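Local coordinates for hydrazine synthase subunit beta (Candidatus Kuenenia stuttgartiensis, PDB 5C2V), which forms part of the hydrazine synthase complex, which condenses nitric oxide with ammonium, and may modulate passage of the hydroxylamine intermediate between active sites, at residues G96-G101 against V113-G117. Residues are numbered along the deposited sequence.
Sequences GDWPSG and VACSG. With CA (calcium ion), chain Q.
Residues 99-101 and 113-115 run antiparallel but splayed, at 130°, their axes 4.9 Å apart at closest approach. Pro99 and Cys115 form a non-hydrogen-bonded pair, CA to CA 4.3 Å. On one side of it, hydrogen bonds run from Ser100 N to Ala114 O (3.1 Å) and from Ala114 N to Gly101 O (2.9 Å). On the other, they run from Ser116 N to Trp98 O (2.8 Å) and from Gly117 N to Asp97 O (3.2 Å). Trp98 has a positive phi (phi/psi 50/73°). Ser116, chi1 p, adds a second hydrogen bond, from OG, to Trp98 O (2.6 Å). Pro99 CB packs on Val113 CG1 at 3.5 Å. Asp97, chi1 t, chelates calcium through OD1 and OD2, both 2.5 Å; four waters and Asp77 help complete the site. Trp98 NE1 is hydrogen-bonded to Glu58, and Arg70 of the gamma subunit makes a cation-pi contact with the indole. Strands 99-104 and 110-115 form a hairpin, the first two strands of a four-stranded beta-propeller blade. Strand 122-127 continues the blade beside 110-115, while strands 68-73 and 144-149 of the adjacent blades pack against it.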
# COMPACT_ATOMS: atom_id res chain seq x y z
N GLY B 96 65.04 11.98 -1.44
CA GLY B 96 64.77 10.90 -0.51
C GLY B 96 64.28 9.66 -1.24
O GLY B 96 64.37 9.58 -2.46
N ASP B 97 63.75 8.69 -0.49
CA ASP B 97 63.47 7.39 -1.07
C ASP B 97 62.22 7.36 -1.95
O ASP B 97 61.15 7.83 -1.55
CB ASP B 97 63.34 6.32 0.02
CG ASP B 97 63.50 4.91 -0.53
OD1 ASP B 97 64.43 4.21 -0.12
OD2 ASP B 97 62.70 4.51 -1.40
N TRP B 98 62.39 6.79 -3.14
CA TRP B 98 61.31 6.57 -4.09
C TRP B 98 60.47 7.81 -4.34
O TRP B 98 59.35 7.91 -3.83
CB TRP B 98 60.40 5.44 -3.63
CG TRP B 98 59.58 4.89 -4.75
CD1 TRP B 98 58.69 5.57 -5.54
CD2 TRP B 98 59.63 3.56 -5.25
NE1 TRP B 98 58.16 4.72 -6.48
CE2 TRP B 98 58.72 3.48 -6.32
CE3 TRP B 98 60.34 2.41 -4.88
CZ2 TRP B 98 58.51 2.31 -7.02
CZ3 TRP B 98 60.13 1.25 -5.58
CH2 TRP B 98 59.22 1.20 -6.64
N PRO B 99 61.01 8.80 -5.08
CA PRO B 99 60.01 9.82 -5.38
C PRO B 99 58.89 9.23 -6.24
O PRO B 99 59.17 8.68 -7.31
CB PRO B 99 60.81 10.87 -6.14
CG PRO B 99 61.98 10.12 -6.72
CD PRO B 99 62.31 9.05 -5.73
N SER B 100 57.65 9.34 -5.78
CA SER B 100 56.51 8.87 -6.56
C SER B 100 55.77 9.98 -7.30
O SER B 100 54.85 9.71 -8.07
CB SER B 100 55.55 8.10 -5.66
OG SER B 100 55.13 8.90 -4.57
N GLY B 101 56.17 11.22 -7.06
CA GLY B 101 55.48 12.35 -7.67
C GLY B 101 56.18 13.67 -7.47
O GLY B 101 56.93 13.87 -6.51
N VAL B 113 58.75 17.42 -4.37
CA VAL B 113 58.90 16.00 -4.66
C VAL B 113 58.48 15.14 -3.47
O VAL B 113 59.07 15.23 -2.39
CB VAL B 113 60.36 15.66 -5.02
CG1 VAL B 113 60.44 14.28 -5.63
CG2 VAL B 113 60.93 16.69 -5.97
N ALA B 114 57.48 14.29 -3.66
CA ALA B 114 57.01 13.43 -2.58
C ALA B 114 57.83 12.15 -2.51
O ALA B 114 57.88 11.38 -3.47
CB ALA B 114 55.53 13.11 -2.75
N CYS B 115 58.47 11.90 -1.37
CA CYS B 115 59.27 10.68 -1.22
C CYS B 115 58.45 9.58 -0.57
O CYS B 115 58.11 9.66 0.61
CB CYS B 115 60.54 10.97 -0.42
SG CYS B 115 61.54 12.33 -1.09
N SER B 116 58.15 8.54 -1.34
CA SER B 116 57.13 7.56 -0.97
C SER B 116 57.64 6.31 -0.25
O SER B 116 56.86 5.39 -0.01
CB SER B 116 56.36 7.12 -2.22
OG SER B 116 57.22 6.53 -3.17
N GLY B 117 58.93 6.28 0.06
CA GLY B 117 59.50 5.15 0.79
C GLY B 117 58.70 4.83 2.03
O GLY B 117 58.30 5.74 2.77
CA CA Q . 64.89 4.12 -2.56
O HOH W 1 64.63 1.74 -2.56
O HOH W 2 66.60 2.74 -1.62
O HOH W 3 64.81 3.86 -4.90
O HOH W 4 63.10 2.89 -3.55